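Local atomic coordinates of glycosylation Associate Protein 1 (Streptococcus agalactiae serotype V, PDB entry 6OYC), a protein that probably works with its Gap2 and Gap3 partners in the glycosylation and export of adhesins through the accessory Sec system. Residues N36-K39 with M40-A44; R60-L63 with H64-L68; K497-D500 with Y501-G504; L506-R509 with I510-Y514. All blocks are in the same frame, centred on the assembly; numbering follows the deposited sequence.

Contact 1. Residues N36-K39 with M40-A44; sequences NQMK and MFDYA
M40 and F41 both crowd onto the carbonyl oxygen of Q37, one turn back along helix 33-43, on the buried flank that they share with N36. The amide N of F41 donates to Q37 O at 3.0 Å, while the ring edge of F41 brings CD1 to 3.1 Å from the same oxygen, near the ring plane. M40 adds CG at 3.2 Å from Q37 O. Its first torsion (chi1 59°) sets CG between its own backbone N and carbonyl carbon, which swings the chain back over the preceding turn, and the bend at chi3 carries CE to 3.7 Å from N36 OD1. The N36 amide is held from outside, through ND2 to F303 O.

Around the helix the burial of side chains loosens while the backbone bonding stays short: K39 and D42 are only partly covered, and Y43 is exposed. Y43 N makes a nearly straight bond to K39 O at 2.8 Å, and that oxygen also sits 3.4 Å above one face of the Y43 ring, displaced toward its rim; the Y43 hydroxyl is bonded to T305. K39 NZ stands 4.9 Å from D42 OD2, too far for a salt bridge, although the opposite charges may still attract weakly, and the ammonium is hydrogen-bonded to D67 O instead.

Helix 33-43 is enclosed on several sides: Y501 of helix 484-502 touches K39, M40 and Y43, helix 505-512 meets M40 and F41 through V507, M38 leans on L50 of strand 48-52, and F41 makes edge-to-face contacts with F2 and F4 of strand 2-5.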
loop_
_atom_site.group_PDB
_atom_site.type_symbol
_atom_site.label_atom_id
_atom_site.label_comp_id
_atom_site.label_asym_id
_atom_site.label_seq_id
_atom_site.Cartn_x
_atom_site.Cartn_y
_atom_site.Cartn_z
ATOM N N ASN A 36 3.735 8.992 3.847
ATOM C CA ASN A 36 3.479 10.409 3.665
ATOM C C ASN A 36 4.286 11.242 4.656
ATOM O O ASN A 36 4.903 12.247 4.278
ATOM C CB ASN A 36 1.981 10.657 3.808
ATOM C CG ASN A 36 1.658 12.106 3.971
ATOM O OD1 ASN A 36 1.718 12.647 5.081
ATOM N ND2 ASN A 36 1.343 12.764 2.859
ATOM N N GLN A 37 4.332 10.807 5.923
ATOM C CA GLN A 37 4.995 11.594 6.957
ATOM C C GLN A 37 6.508 11.521 6.834
ATOM O O GLN A 37 7.200 12.517 7.072
ATOM C CB GLN A 37 4.542 11.134 8.346
ATOM C CG GLN A 37 3.107 11.552 8.634
ATOM C CD GLN A 37 2.415 10.696 9.670
ATOM O OE1 GLN A 37 3.063 10.018 10.474
ATOM N NE2 GLN A 37 1.085 10.735 9.669
ATOM N N MET A 38 7.054 10.358 6.483
ATOM C CA MET A 38 8.508 10.315 6.371
ATOM C C MET A 38 9.007 11.138 5.196
ATOM O O MET A 38 10.093 11.724 5.271
ATOM C CB MET A 38 9.004 8.889 6.228
ATOM C CG MET A 38 10.521 8.833 6.211
ATOM S SD MET A 38 11.083 7.313 6.968
ATOM C CE MET A 38 9.571 6.391 6.734
ATOM N N LYS A 39 8.234 11.185 4.106
ATOM C CA LYS A 39 8.609 12.001 2.962
ATOM C C LYS A 39 8.698 13.470 3.350
ATOM O O LYS A 39 9.670 14.150 3.012
ATOM C CB LYS A 39 7.608 11.806 1.817
ATOM C CG LYS A 39 7.746 10.492 1.041
ATOM C CD LYS A 39 8.585 10.651 -0.239
ATOM C CE LYS A 39 10.070 10.737 0.083
ATOM N NZ LYS A 39 10.980 10.382 -1.040
ATOM N N MET A 40 7.695 13.975 4.075
ATOM C CA MET A 40 7.677 15.397 4.393
ATOM C C MET A 40 8.699 15.751 5.462
ATOM O O MET A 40 9.236 16.867 5.453
ATOM C CB MET A 40 6.281 15.837 4.819
ATOM C CG MET A 40 5.723 15.126 6.005
ATOM S SD MET A 40 4.600 16.245 6.871
ATOM C CE MET A 40 3.060 15.966 6.039
ATOM N N PHE A 41 8.996 14.828 6.379
ATOM C CA PHE A 41 10.123 15.078 7.266
ATOM C C PHE A 41 11.427 15.103 6.483
ATOM O O PHE A 41 12.336 15.865 6.826
ATOM C CB PHE A 41 10.171 14.040 8.389
ATOM C CG PHE A 41 9.278 14.379 9.539
ATOM C CD1 PHE A 41 7.909 14.418 9.370
ATOM C CD2 PHE A 41 9.806 14.718 10.776
ATOM C CE1 PHE A 41 7.078 14.759 10.414
ATOM C CE2 PHE A 41 8.978 15.065 11.830
ATOM C CZ PHE A 41 7.615 15.077 11.657
ATOM N N ASP A 42 11.519 14.294 5.420
ATOM C CA ASP A 42 12.683 14.317 4.536
ATOM C C ASP A 42 12.780 15.643 3.791
ATOM O O ASP A 42 13.830 16.300 3.806
ATOM C CB ASP A 42 12.607 13.160 3.529
ATOM C CG ASP A 42 13.117 11.845 4.102
ATOM O OD1 ASP A 42 13.435 11.813 5.310
ATOM O OD2 ASP A 42 13.206 10.850 3.344
ATOM N N TYR A 43 11.701 16.030 3.103
ATOM C CA TYR A 43 11.614 17.345 2.477
ATOM C C TYR A 43 11.977 18.447 3.459
ATOM O O TYR A 43 12.533 19.480 3.061
ATOM C CB TYR A 43 10.195 17.597 1.954
ATOM C CG TYR A 43 9.769 16.740 0.783
ATOM C CD1 TYR A 43 10.703 16.241 -0.119
ATOM C CD2 TYR A 43 8.430 16.437 0.573
ATOM C CE1 TYR A 43 10.312 15.461 -1.199
ATOM C CE2 TYR A 43 8.030 15.649 -0.488
ATOM C CZ TYR A 43 8.974 15.171 -1.375
ATOM O OH TYR A 43 8.587 14.403 -2.441
ATOM N N ALA A 44 11.653 18.253 4.742
ATOM C CA ALA A 44 11.907 19.251 5.764
ATOM C C ALA A 44 13.308 19.146 6.330
ATOM O O ALA A 44 13.666 19.942 7.203
ATOM C CB ALA A 44 10.883 19.132 6.896
#

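Contact 2. Residues R60-L63 with H64-L68; sequences RYYL and HRYDL
Y62 and Y66 meet through different first torsions: in Y62 the ring lies opposite the backbone N (chi1 -170°), in Y66 opposite the carbonyl carbon (chi1 -60°), and one turn apart the two side chains converge. CE2 of Y66 comes over one face of the Y62 ring, 3.9 Å from CE1 and toward the rim. The planes are inclined by 52°, so the pair is neither stacked nor T-shaped. From another direction R65, its chain bent at chi3, crosses Y62 at about a right angle and puts NH1 3.7 Å from Y62 CD2. The guanidinium is steered by a salt bridge from NE to E128, and the Y66 hydroxyl is bonded to E414.

The helix ends here in a Schellman motif, with D67 at positive phi as the C-prime residue. L68 N bonds back to L63 O at 3.0 Å, and D67 N reaches H64 O at 3.2 Å. L63 O has a second donor, Y66 N, also at 3.0 Å; the two amides approach from opposite faces of the carbonyl plane and grip the oxygen between them. On the more exposed flank a water bridges the last turn, donating to Y61 O at 2.9 Å and lying in the plane of the H64 ring, 2.7 Å from its ND1.

Helix 59-65 is the crossover of the beta-alpha-beta unit between strands 48-52 and 73-75. Its end faces helix 33-43, where Y66 touches I35 and L68 rests on I35, M38 and D42.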
loop_
_atom_site.group_PDB
_atom_site.type_symbol
_atom_site.label_atom_id
_atom_site.label_comp_id
_atom_site.label_asym_id
_atom_site.label_seq_id
_atom_site.Cartn_x
_atom_site.Cartn_y
_atom_site.Cartn_z
ATOM N N ARG A 60 13.450 -3.821 1.146
ATOM C CA ARG A 60 14.210 -2.828 0.395
ATOM C C ARG A 60 13.487 -2.444 -0.900
ATOM O O ARG A 60 13.425 -1.260 -1.249
ATOM C CB ARG A 60 15.634 -3.336 0.145
ATOM C CG ARG A 60 16.583 -3.160 1.380
ATOM C CD ARG A 60 17.252 -4.469 1.821
ATOM N NE ARG A 60 16.285 -5.546 2.000
ATOM C CZ ARG A 60 15.669 -5.824 3.145
ATOM N NH1 ARG A 60 15.940 -5.121 4.250
ATOM N NH2 ARG A 60 14.781 -6.815 3.186
ATOM N N TYR A 61 12.886 -3.420 -1.600
ATOM C CA TYR A 61 12.038 -3.061 -2.730
ATOM C C TYR A 61 10.840 -2.263 -2.265
ATOM O O TYR A 61 10.442 -1.297 -2.923
ATOM C CB TYR A 61 11.574 -4.295 -3.509
ATOM C CG TYR A 61 12.631 -4.776 -4.466
ATOM C CD1 TYR A 61 13.182 -3.911 -5.419
ATOM C CD2 TYR A 61 13.116 -6.078 -4.404
ATOM C CE1 TYR A 61 14.172 -4.344 -6.288
ATOM C CE2 TYR A 61 14.099 -6.514 -5.263
ATOM C CZ TYR A 61 14.628 -5.639 -6.194
ATOM O OH TYR A 61 15.600 -6.077 -7.039
ATOM N N TYR A 62 10.257 -2.645 -1.132
ATOM C CA TYR A 62 9.106 -1.902 -0.637
ATOM C C TYR A 62 9.455 -0.433 -0.450
ATOM O O TYR A 62 8.748 0.452 -0.952
ATOM C CB TYR A 62 8.596 -2.528 0.662
ATOM C CG TYR A 62 7.255 -1.984 1.136
ATOM C CD1 TYR A 62 7.195 -0.864 1.971
ATOM C CD2 TYR A 62 6.051 -2.604 0.778
ATOM C CE1 TYR A 62 5.974 -0.363 2.432
ATOM C CE2 TYR A 62 4.821 -2.109 1.225
ATOM C CZ TYR A 62 4.789 -0.989 2.057
ATOM O OH TYR A 62 3.583 -0.486 2.516
ATOM N N LEU A 63 10.580 -0.154 0.222
ATOM C CA LEU A 63 10.974 1.231 0.476
ATOM C C LEU A 63 11.342 1.936 -0.812
ATOM O O LEU A 63 11.056 3.130 -0.980
ATOM C CB LEU A 63 12.149 1.293 1.449
ATOM C CG LEU A 63 11.857 0.832 2.886
ATOM C CD1 LEU A 63 13.103 0.925 3.731
ATOM C CD2 LEU A 63 10.720 1.639 3.501
ATOM N N HIS A 64 11.994 1.213 -1.723
ATOM C CA HIS A 64 12.378 1.798 -2.997
ATOM C C HIS A 64 11.167 2.324 -3.744
ATOM O O HIS A 64 11.258 3.345 -4.430
ATOM C CB HIS A 64 13.095 0.766 -3.854
ATOM C CG HIS A 64 13.437 1.271 -5.212
ATOM N ND1 HIS A 64 12.795 0.836 -6.347
ATOM C CD2 HIS A 64 14.342 2.197 -5.616
ATOM C CE1 HIS A 64 13.301 1.457 -7.399
ATOM N NE2 HIS A 64 14.234 2.294 -6.979
ATOM N N ARG A 65 10.028 1.646 -3.593
ATOM C CA ARG A 65 8.805 2.039 -4.278
ATOM C C ARG A 65 8.348 3.422 -3.853
ATOM O O ARG A 65 7.677 4.107 -4.625
ATOM C CB ARG A 65 7.699 1.029 -3.980
ATOM C CG ARG A 65 7.186 0.241 -5.143
ATOM C CD ARG A 65 6.278 -0.858 -4.626
ATOM N NE ARG A 65 6.927 -2.155 -4.719
ATOM C CZ ARG A 65 6.672 -3.170 -3.902
ATOM N NH1 ARG A 65 5.778 -3.018 -2.939
ATOM N NH2 ARG A 65 7.298 -4.331 -4.067
ATOM N N TYR A 66 8.688 3.845 -2.629
ATOM C CA TYR A 66 8.247 5.134 -2.117
ATOM C C TYR A 66 9.385 6.143 -2.008
ATOM O O TYR A 66 9.255 7.138 -1.291
ATOM C CB TYR A 66 7.548 4.941 -0.773
ATOM C CG TYR A 66 6.346 4.036 -0.911
ATOM C CD1 TYR A 66 5.140 4.533 -1.398
ATOM C CD2 TYR A 66 6.428 2.672 -0.611
ATOM C CE1 TYR A 66 4.040 3.711 -1.559
ATOM C CE2 TYR A 66 5.328 1.833 -0.759
ATOM C CZ TYR A 66 4.128 2.368 -1.232
ATOM O OH TYR A 66 3.007 1.577 -1.404
ATOM N N ASP A 67 10.491 5.916 -2.725
ATOM C CA ASP A 67 11.659 6.807 -2.673
ATOM C C ASP A 67 12.163 6.964 -1.238
ATOM O O ASP A 67 12.538 8.060 -0.806
ATOM C CB ASP A 67 11.355 8.179 -3.288
ATOM C CG ASP A 67 10.907 8.095 -4.741
ATOM O OD1 ASP A 67 11.345 7.179 -5.472
ATOM O OD2 ASP A 67 10.099 8.953 -5.155
ATOM N N LEU A 68 12.142 5.862 -0.481
ATOM C CA LEU A 68 12.596 5.853 0.903
ATOM C C LEU A 68 13.735 4.876 1.155
ATOM O O LEU A 68 14.160 4.730 2.299
ATOM C CB LEU A 68 11.440 5.527 1.846
ATOM C CG LEU A 68 10.376 6.611 2.001
ATOM C CD1 LEU A 68 9.235 6.077 2.835
ATOM C CD2 LEU A 68 10.992 7.844 2.637
HETATM O O HOH W 1 10.812 -0.958 -5.772
#

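Contact 3. Residues K497-D500 with Y501-G504; sequences KIND and YTGG
The Y501 ring, one turn after I498, is approached obliquely by I498 O, which lies 4.0 Å from Y501 CG. With CG opposite its backbone N (chi1 171°), the ring is carried off the helix; it packs against helix 33-43 and touches T305, and OH is hydrogen-bonded to N36 O. The other flat group, the N499 amide, turns OD1 toward T502, 3.4 Å from OG1.

T502 lies in the C-terminal turn of helix 484-502. Its amide N donates to I498 O at 3.1 Å, in the carbonyl plane, and OG1 adds a weak bond to the same oxygen at 3.4 Å. The hydroxyl can fold back in this way because chi1 (36°) places it between the backbone N and carbonyl carbon. Next, G503 N continues the pattern to N499 O at 2.8 Å. G504 then leaves helical geometry with a positive phi of 92° and at once occupies the N-cap position of helix 505-512, a junction bridged by a backbone hydrogen bond between D500 and L506.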
loop_
_atom_site.group_PDB
_atom_site.type_symbol
_atom_site.label_atom_id
_atom_site.label_comp_id
_atom_site.label_asym_id
_atom_site.label_seq_id
_atom_site.Cartn_x
_atom_site.Cartn_y
_atom_site.Cartn_z
ATOM N N LYS A 497 -2.054 23.711 -1.975
ATOM C CA LYS A 497 -2.220 22.699 -0.936
ATOM C C LYS A 497 -1.001 21.775 -0.856
ATOM O O LYS A 497 -0.547 21.407 0.237
ATOM C CB LYS A 497 -3.510 21.898 -1.195
ATOM C CG LYS A 497 -4.777 22.690 -0.900
ATOM C CD LYS A 497 -5.769 21.905 -0.047
ATOM C CE LYS A 497 -6.523 22.852 0.886
ATOM N NZ LYS A 497 -6.821 24.177 0.246
ATOM N N ILE A 498 -0.459 21.400 -2.010
ATOM C CA ILE A 498 0.747 20.581 -2.061
ATOM C C ILE A 498 1.856 21.198 -1.214
ATOM O O ILE A 498 2.558 20.499 -0.470
ATOM C CB ILE A 498 1.185 20.401 -3.532
ATOM C CG1 ILE A 498 0.339 19.316 -4.227
ATOM C CG2 ILE A 498 2.692 20.138 -3.647
ATOM C CD1 ILE A 498 0.534 17.916 -3.704
ATOM N N ASN A 499 2.012 22.524 -1.282
ATOM C CA ASN A 499 3.215 23.155 -0.750
ATOM C C ASN A 499 3.201 23.312 0.765
ATOM O O ASN A 499 4.272 23.416 1.368
ATOM C CB ASN A 499 3.432 24.499 -1.437
ATOM C CG ASN A 499 3.647 24.349 -2.935
ATOM O OD1 ASN A 499 3.877 23.237 -3.437
ATOM N ND2 ASN A 499 3.566 25.459 -3.662
ATOM N N ASP A 500 2.033 23.296 1.407
ATOM C CA ASP A 500 2.038 23.208 2.863
ATOM C C ASP A 500 2.764 21.955 3.330
ATOM O O ASP A 500 3.207 21.889 4.482
ATOM C CB ASP A 500 0.607 23.221 3.408
ATOM C CG ASP A 500 -0.238 24.327 2.804
ATOM O OD1 ASP A 500 -1.471 24.141 2.675
ATOM O OD2 ASP A 500 0.332 25.386 2.453
ATOM N N TYR A 501 2.912 20.982 2.432
ATOM C CA TYR A 501 3.504 19.671 2.640
ATOM C C TYR A 501 4.947 19.583 2.151
ATOM O O TYR A 501 5.774 18.952 2.806
ATOM C CB TYR A 501 2.630 18.633 1.920
ATOM C CG TYR A 501 3.170 17.229 1.839
ATOM C CD1 TYR A 501 3.905 16.802 0.737
ATOM C CD2 TYR A 501 2.912 16.319 2.848
ATOM C CE1 TYR A 501 4.386 15.508 0.665
ATOM C CE2 TYR A 501 3.392 15.027 2.789
ATOM C CZ TYR A 501 4.115 14.623 1.691
ATOM O OH TYR A 501 4.568 13.332 1.648
ATOM N N THR A 502 5.278 20.192 1.008
ATOM C CA THR A 502 6.672 20.216 0.566
ATOM C C THR A 502 7.485 21.308 1.250
ATOM O O THR A 502 8.706 21.176 1.371
ATOM C CB THR A 502 6.771 20.418 -0.945
ATOM O OG1 THR A 502 5.736 21.306 -1.381
ATOM C CG2 THR A 502 6.653 19.093 -1.666
ATOM N N GLY A 503 6.841 22.382 1.687
ATOM C CA GLY A 503 7.515 23.559 2.175
ATOM C C GLY A 503 7.981 23.503 3.603
ATOM O O GLY A 503 8.708 24.405 4.026
ATOM N N GLY A 504 7.584 22.480 4.360
ATOM C CA GLY A 504 8.055 22.289 5.712
ATOM C C GLY A 504 7.199 22.908 6.791
ATOM O O GLY A 504 7.430 22.634 7.975
#

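Contact 4. Residues L506-R509 with I510-Y514; sequences LVER and IINSY
I511 N donates to V507 O at 2.8 Å, the shortest hydrogen bond between 506-509 and 510-514. The same oxygen is also crowded by the isoleucine side chain, CG1 lying 3.2 Å away. I511 and V507 run side by side in the same direction, and CD1 of I511 comes to 3.5 Å from V507 CG1; I511 CG1 lies opposite the isoleucine's own carbonyl carbon (chi1 -76°), which lays the chain back along the preceding turn. A similar but looser pairing brings I510 CD1 to 4.4 Å from L506 CG, beside a nearly straight backbone bond from I510 N to L506 O.

On the exposed side the pairing is polar. E508 and N512 cross at a slant, their carboxylate and amide planes 69° apart. N512 OD1 lies 3.4 Å from E508 CG and equally far from OE2, an approach of two acceptors that does not bond; the glutamate has instead a long, weak ion pair with K46. Near the C-terminal end, the amide of S513 bonds only weakly to R509 O, while its hydroxyl turns back to donate to I510 O at 2.7 Å.

Chemically, helix 505-512 is amphipathic. I510 packs on I252 and I279, of strands 250-255 and 277-280 in the seven-stranded parallel sheet, and V507 also touches A44, whereas E508, R509 and N512 are exposed. The S513 hydroxyl bond adds a side-chain link where the amide bond is weak, consistent with its supplementing the backbone there.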
loop_
_atom_site.group_PDB
_atom_site.type_symbol
_atom_site.label_atom_id
_atom_site.label_comp_id
_atom_site.label_asym_id
_atom_site.label_seq_id
_atom_site.Cartn_x
_atom_site.Cartn_y
_atom_site.Cartn_z
ATOM N N LEU A 506 3.997 22.454 7.590
ATOM C CA LEU A 506 3.228 21.445 8.304
ATOM C C LEU A 506 4.099 20.720 9.330
ATOM O O LEU A 506 3.706 20.556 10.495
ATOM C CB LEU A 506 2.623 20.467 7.291
ATOM C CG LEU A 506 1.518 19.541 7.779
ATOM C CD1 LEU A 506 0.475 20.307 8.568
ATOM C CD2 LEU A 506 0.893 18.839 6.595
ATOM N N VAL A 507 5.302 20.303 8.914
ATOM C CA VAL A 507 6.213 19.598 9.817
ATOM C C VAL A 507 6.526 20.458 11.033
ATOM O O VAL A 507 6.508 19.987 12.176
ATOM C CB VAL A 507 7.503 19.198 9.078
ATOM C CG1 VAL A 507 8.577 18.796 10.070
ATOM C CG2 VAL A 507 7.231 18.070 8.094
ATOM N N GLU A 508 6.821 21.734 10.797
ATOM C CA GLU A 508 7.132 22.639 11.894
ATOM C C GLU A 508 5.924 22.854 12.799
ATOM O O GLU A 508 6.073 22.959 14.019
ATOM C CB GLU A 508 7.638 23.966 11.335
ATOM C CG GLU A 508 8.557 24.702 12.279
ATOM C CD GLU A 508 9.897 24.007 12.443
ATOM O OE1 GLU A 508 10.214 23.103 11.626
ATOM O OE2 GLU A 508 10.632 24.369 13.392
ATOM N N ARG A 509 4.721 22.910 12.226
ATOM C CA ARG A 509 3.514 23.016 13.048
ATOM C C ARG A 509 3.349 21.790 13.939
ATOM O O ARG A 509 3.063 21.914 15.135
ATOM C CB ARG A 509 2.285 23.207 12.155
ATOM C CG ARG A 509 0.952 23.247 12.907
ATOM C CD ARG A 509 -0.161 23.810 12.023
ATOM N NE ARG A 509 0.156 25.166 11.580
ATOM C CZ ARG A 509 0.488 25.493 10.335
ATOM N NH1 ARG A 509 0.537 24.563 9.386
ATOM N NH2 ARG A 509 0.768 26.756 10.037
ATOM N N ILE A 510 3.517 20.595 13.363
ATOM C CA ILE A 510 3.475 19.362 14.146
ATOM C C ILE A 510 4.509 19.418 15.257
ATOM O O ILE A 510 4.206 19.162 16.427
ATOM C CB ILE A 510 3.700 18.136 13.237
ATOM C CG1 ILE A 510 2.556 17.982 12.241
ATOM C CG2 ILE A 510 3.842 16.862 14.059
ATOM C CD1 ILE A 510 2.894 17.052 11.100
ATOM N N ILE A 511 5.736 19.799 14.905
ATOM C CA ILE A 511 6.860 19.711 15.834
ATOM C C ILE A 511 6.688 20.670 17.003
ATOM O O ILE A 511 6.979 20.323 18.154
ATOM C CB ILE A 511 8.179 19.981 15.095
ATOM C CG1 ILE A 511 8.585 18.761 14.279
ATOM C CG2 ILE A 511 9.284 20.319 16.076
ATOM C CD1 ILE A 511 9.752 19.044 13.396
ATOM N N ASN A 512 6.263 21.904 16.728
ATOM C CA ASN A 512 6.167 22.927 17.767
ATOM C C ASN A 512 4.823 22.930 18.476
ATOM O O ASN A 512 4.608 23.770 19.351
ATOM C CB ASN A 512 6.446 24.325 17.187
ATOM C CG ASN A 512 7.881 24.476 16.673
ATOM O OD1 ASN A 512 8.114 25.030 15.593
ATOM N ND2 ASN A 512 8.847 23.971 17.441
ATOM N N SER A 513 3.909 22.027 18.113
ATOM C CA SER A 513 2.673 21.907 18.878
ATOM C C SER A 513 2.933 21.384 20.287
ATOM O O SER A 513 2.047 21.448 21.146
ATOM C CB SER A 513 1.691 20.994 18.139
ATOM O OG SER A 513 2.183 19.670 18.124
ATOM N N TYR A 514 4.124 20.875 20.535
ATOM C CA TYR A 514 4.535 20.463 21.858
ATOM C C TYR A 514 5.968 20.996 22.052
ATOM O O TYR A 514 6.704 20.540 22.917
ATOM C CB TYR A 514 4.450 18.938 21.996
ATOM C CG TYR A 514 5.335 18.202 21.009
ATOM C CD1 TYR A 514 4.936 17.992 19.690
ATOM C CD2 TYR A 514 6.582 17.735 21.395
ATOM C CE1 TYR A 514 5.768 17.319 18.784
ATOM C CE2 TYR A 514 7.405 17.065 20.513
ATOM C CZ TYR A 514 7.005 16.852 19.213
ATOM O OH TYR A 514 7.869 16.189 18.352
#

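Each contact is local, closing one or two helical turns between adjacent segments, and all four follow in series along the chain; none nests in or crosses another. Contact 1 comes first, on helix 33-43, and contact 2 soon after, at the end of helix 59-65; the two touch through side chains. More than 400 residues later, contacts 3 and 4 bring the C terminus back on two successive helices, and both press on contact 1. Contact 1 thereby ties the seven-stranded parallel sheet to the two C-terminal helices. This is consistent with the N-terminal Rossmann-like domain of a GT-B-type fold, to which the end of the chain returns.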